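Local coordinates for NAD(P)-dependent oxidoreductase (Pseudomonas putida, PDB 7A3W) that catalyses NADPH-dependent reduction of imines, and serves as a multifunctional biocatalyst for conjugate reduction and reductive amination, at the interface of chains A and B. Numbering follows the deposited sequence. Chains: chain A/B, NAD(P)-dependent oxidoreductase.

Contact 1: the interface of chains A and B. Residues chain A 194, 197, 249, 252, 266; chain B 178, 181-182.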
loop_
_atom_site.group_PDB
_atom_site.type_symbol
_atom_site.label_atom_id
_atom_site.label_comp_id
_atom_site.label_asym_id
_atom_site.label_seq_id
_atom_site.Cartn_x
_atom_site.Cartn_y
_atom_site.Cartn_z
ATOM N N GLY A 194 -1.035 9.587 -5.160
ATOM C CA GLY A 194 -2.420 9.459 -5.645
ATOM C C GLY A 194 -3.329 10.543 -5.085
ATOM O O GLY A 194 -4.113 11.123 -5.848
ATOM N N LEU A 197 -2.695 13.725 -6.928
ATOM C CA LEU A 197 -3.338 13.671 -8.271
ATOM C C LEU A 197 -4.844 13.905 -8.129
ATOM O O LEU A 197 -5.412 14.738 -8.877
ATOM C CB LEU A 197 -3.042 12.338 -8.969
ATOM C CG LEU A 197 -3.593 12.208 -10.394
ATOM C CD1 LEU A 197 -3.020 13.289 -11.301
ATOM C CD2 LEU A 197 -3.289 10.843 -10.959
ATOM N N GLN A 249 -0.096 2.188 -16.716
ATOM C CA GLN A 249 0.587 3.113 -15.781
ATOM C C GLN A 249 1.226 4.253 -16.573
ATOM O O GLN A 249 1.472 5.279 -15.947
ATOM C CB GLN A 249 1.587 2.416 -14.858
ATOM C CG GLN A 249 1.614 3.028 -13.468
ATOM C CD GLN A 249 0.384 2.698 -12.637
ATOM O OE1 GLN A 249 -0.505 1.969 -13.057
ATOM N NE2 GLN A 249 0.321 3.247 -11.432
ATOM N N VAL A 252 -1.408 6.751 -16.198
ATOM C CA VAL A 252 -1.294 7.326 -14.820
ATOM C C VAL A 252 -0.164 8.366 -14.832
ATOM O O VAL A 252 -0.371 9.498 -14.373
ATOM C CB VAL A 252 -1.078 6.212 -13.783
ATOM C CG1 VAL A 252 -0.820 6.784 -12.407
ATOM C CG2 VAL A 252 -2.261 5.231 -13.748
ATOM N N THR A 266 5.414 6.316 -8.948
ATOM C CA THR A 266 5.017 5.747 -10.245
ATOM C C THR A 266 6.283 5.482 -11.071
ATOM O O THR A 266 6.379 4.437 -11.708
ATOM C CB THR A 266 4.012 6.687 -10.923
ATOM O OG1 THR A 266 2.847 6.741 -10.089
ATOM C CG2 THR A 266 3.653 6.222 -12.317
ATOM N N LEU B 178 -7.194 6.749 -12.044
ATOM C CA LEU B 178 -5.732 6.791 -12.225
ATOM C C LEU B 178 -5.022 7.077 -10.888
ATOM O O LEU B 178 -3.940 6.470 -10.635
ATOM C CB LEU B 178 -5.407 7.825 -13.294
ATOM C CG LEU B 178 -5.911 7.549 -14.715
ATOM C CD1 LEU B 178 -5.527 8.721 -15.620
ATOM C CD2 LEU B 178 -5.370 6.257 -15.292
ATOM N N TYR B 181 -4.899 3.851 -8.847
ATOM C CA TYR B 181 -3.900 2.915 -9.405
ATOM C C TYR B 181 -2.491 3.473 -9.226
ATOM O O TYR B 181 -1.580 2.668 -9.092
ATOM C CB TYR B 181 -4.265 2.534 -10.838
ATOM C CG TYR B 181 -5.181 1.334 -10.885
ATOM C CD1 TYR B 181 -4.733 0.116 -10.411
ATOM C CD2 TYR B 181 -6.448 1.395 -11.457
ATOM C CE1 TYR B 181 -5.564 -0.998 -10.420
ATOM C CE2 TYR B 181 -7.254 0.270 -11.546
ATOM C CZ TYR B 181 -6.801 -0.939 -11.036
ATOM O OH TYR B 181 -7.555 -2.082 -11.113
ATOM N N ALA B 182 -2.330 4.794 -9.136
ATOM C CA ALA B 182 -1.017 5.366 -8.768
ATOM C C ALA B 182 -0.650 4.865 -7.363
ATOM O O ALA B 182 0.460 4.369 -7.160
ATOM C CB ALA B 182 -1.051 6.860 -8.851
HETATM O O HOH W 1 2.138 4.393 -9.441
#
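A:Val252 sits against B:Ala182 and B:Leu178. Its CG1 meets the CB methyl of B:Ala182 at 3.6 Å. CG1 points this way because it lies anti to the backbone N (chi1 174°). The other branch, CG2, touches the CD2 methyl of B:Leu178 at 3.6 Å. Both methyls also rest against the carbonyl O of B:Leu178. The side chains of A:Val252 and B:Leu178 run past each other in opposite directions, so the contact is made alongside. The valine belongs to helix 242-258 and both partners to helix 173-200 of chain B.

Beside this apolar core, A:Gln249 reaches the backbone of the same chain B helix. Its amide nitrogen NE2 gives a hydrogen bond to the carbonyl O of B:Tyr181 at 3.1 Å, with 159° at the hydrogen. The oxygen lies close to the plane of the glutamine amide. The donor, however, stands above the plane of the tyrosine carbonyl, 57° out of it, and uses no lone-pair direction. A bend at chi2 turns the amide toward the chain B helix. NE2 also meets water 1 at 2.9 Å. That water links onward to the carbonyl O of B:Ala182 at 2.8 Å and to the hydroxyl OG1 of A:Thr266. A leucine in place of A:Gln249 would probably leave the B:Tyr181 carbonyl without this cross-chain donor and water 1 without one of its partners.

The patch is one piece of a two-fold interface between copies of the protein. It joins helix 242-258 of one chain to helix 173-200 of the other by methyl packing, a direct hydrogen bond and a water bridge, and probably helps hold the dimer together.

Contact 2: the interface of chains A and B. Residues chain A 214-215, 218; chain B 127-128, 139, 141, 164, 180.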
loop_
_atom_site.group_PDB
_atom_site.type_symbol
_atom_site.label_atom_id
_atom_site.label_comp_id
_atom_site.label_asym_id
_atom_site.label_seq_id
_atom_site.Cartn_x
_atom_site.Cartn_y
_atom_site.Cartn_z
ATOM N N ILE A 214 -10.744 0.369 -1.300
ATOM C CA ILE A 214 -10.884 -0.446 -2.527
ATOM C C ILE A 214 -9.491 -0.992 -2.844
ATOM O O ILE A 214 -9.373 -2.160 -3.153
ATOM C CB ILE A 214 -11.441 0.381 -3.700
ATOM C CG1 ILE A 214 -12.876 0.849 -3.429
ATOM C CG2 ILE A 214 -11.348 -0.418 -4.979
ATOM C CD1 ILE A 214 -13.278 2.052 -4.234
ATOM N N MET A 215 -8.495 -0.119 -2.828
ATOM C CA MET A 215 -7.139 -0.476 -3.274
ATOM C C MET A 215 -6.375 -1.184 -2.145
ATOM O O MET A 215 -5.610 -2.042 -2.469
ATOM C CB MET A 215 -6.377 0.754 -3.778
ATOM C CG MET A 215 -7.143 1.522 -4.804
ATOM S SD MET A 215 -7.976 0.539 -6.101
ATOM C CE MET A 215 -6.607 0.150 -7.184
ATOM N N MET A 218 -7.662 -4.633 -2.433
ATOM C CA MET A 218 -7.053 -5.240 -3.648
ATOM C C MET A 218 -5.585 -5.602 -3.347
ATOM O O MET A 218 -5.143 -6.659 -3.795
ATOM C CB MET A 218 -7.138 -4.298 -4.847
ATOM C CG MET A 218 -6.555 -4.866 -6.130
ATOM S SD MET A 218 -6.965 -3.788 -7.519
ATOM C CE MET A 218 -5.892 -4.469 -8.788
ATOM N N MET B 127 -11.558 -2.078 -10.799
ATOM C CA MET B 127 -10.652 -2.017 -9.626
ATOM C C MET B 127 -10.364 -3.448 -9.130
ATOM O O MET B 127 -10.512 -3.732 -7.924
ATOM C CB MET B 127 -11.276 -1.133 -8.535
ATOM C CG MET B 127 -11.878 0.195 -9.063
ATOM S SD MET B 127 -10.760 1.103 -10.236
ATOM C CE MET B 127 -9.459 1.636 -9.133
ATOM N N CYS B 128 -9.889 -4.305 -10.026
ATOM C CA CYS B 128 -9.598 -5.729 -9.714
ATOM C C CYS B 128 -8.915 -6.408 -10.895
ATOM O O CYS B 128 -8.861 -5.834 -11.996
ATOM C CB CYS B 128 -10.860 -6.513 -9.339
ATOM S SG CYS B 128 -11.991 -6.828 -10.724
ATOM N N THR B 139 -15.145 -3.821 -6.948
ATOM C CA THR B 139 -15.541 -2.453 -7.317
ATOM C C THR B 139 -15.178 -2.169 -8.769
ATOM O O THR B 139 -14.006 -2.395 -9.190
ATOM C CB THR B 139 -14.902 -1.405 -6.404
ATOM O OG1 THR B 139 -15.428 -1.610 -5.092
ATOM C CG2 THR B 139 -15.175 0.010 -6.864
ATOM N N LEU B 141 -15.672 1.530 -10.825
ATOM C CA LEU B 141 -15.998 2.962 -10.727
ATOM C C LEU B 141 -16.782 3.348 -11.976
ATOM O O LEU B 141 -16.393 2.881 -13.062
ATOM C CB LEU B 141 -14.675 3.732 -10.691
ATOM C CG LEU B 141 -13.724 3.411 -9.537
ATOM C CD1 LEU B 141 -12.545 4.373 -9.597
ATOM C CD2 LEU B 141 -14.435 3.486 -8.183
ATOM N N LYS B 164 -19.230 1.872 -7.526
ATOM C CA LYS B 164 -19.302 3.260 -7.019
ATOM C C LYS B 164 -19.654 4.178 -8.185
ATOM O O LYS B 164 -18.902 4.233 -9.165
ATOM C CB LYS B 164 -17.972 3.695 -6.392
ATOM C CG LYS B 164 -17.401 2.751 -5.337
ATOM C CD LYS B 164 -18.168 2.680 -4.023
ATOM C CE LYS B 164 -17.773 1.479 -3.181
ATOM N NZ LYS B 164 -18.694 1.309 -2.032
ATOM N N LEU B 180 -6.117 6.216 -7.799
ATOM C CA LEU B 180 -6.162 4.950 -7.022
ATOM C C LEU B 180 -5.141 3.928 -7.540
ATOM O O LEU B 180 -4.508 3.242 -6.721
ATOM C CB LEU B 180 -7.582 4.396 -7.053
ATOM C CG LEU B 180 -8.594 5.245 -6.305
ATOM C CD1 LEU B 180 -10.020 4.861 -6.657
ATOM C CD2 LEU B 180 -8.383 5.140 -4.805
#
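A:Ile214, A:Met215 and A:Met218 of helix 205-232 meet B:Met127, with B:Thr139 and B:Leu180 on its flanks. The two branches of A:Ile214 have separate tasks. Its CG2 methyl meets CB of B:Met127 at 3.6 Å, and these two side chains cross at a slant. The longer branch passes B:Thr139 at about a right angle, and its CD1 end comes to 3.8 Å from the threonine CG2 methyl. CG1 of A:Ile214 lies anti to its carbonyl carbon (chi1 -65°), which sends CD1 toward B:Thr139 while CG2 faces B:Met127. B:Leu141 and B:Lys164 add looser contacts near CD1.

A:Met215 and B:Met127 are both folded chains, each bent at chi2 and chi3. They also meet at a slant. The sulfur SD of A:Met215 touches the terminal CE methyl of B:Met127 at 3.5 Å, and the two CE methyls are near neighbours. On another side, A:Met215 crosses B:Leu180 at about a right angle. There its CG lies 3.7 Å from CB of the leucine. The folded A:Met215 therefore bridges helix 173-200 and the segment holding B:Met127, both in chain B.

A:Met218 has a different shape. Its CG is anti to the backbone N (chi1 -179°), and the chain beyond stays extended. This straight reach carries its sulfur and methyl to the backbone of B:Met127 and B:Cys128.

The contacts described here are apolar or involve sulfur, and the bent and the extended methionine of chain A reach different parts of chain B. The patch buries 219 Å² of protein surface in all and probably helps fix one chain's helix against its partner's cofactor-binding part. At the far end, SD of A:Met218 lies 3.6 Å from the carbonyl O of B:Met127.

Contact 1 and contact 2 lie about 13 Å apart, measured between the centres of their C-alpha atoms. They share helix 173-200 of chain B. B:Leu178, B:Tyr181 and B:Ala182 serve contact 1, while B:Leu180, among them in sequence, serves contact 2. Different chain A helices approach this segment: 242-258, 264-278 and the chain A copy of 173-200 in contact 1, and 205-232 in contact 2. The chain B helix is thus gripped from more than one side by its partner. Contact 2 also extends to the B:Met127 segment. Two-fold symmetry repeats both contacts with the chains exchanged, consistent with an interlocked dimer.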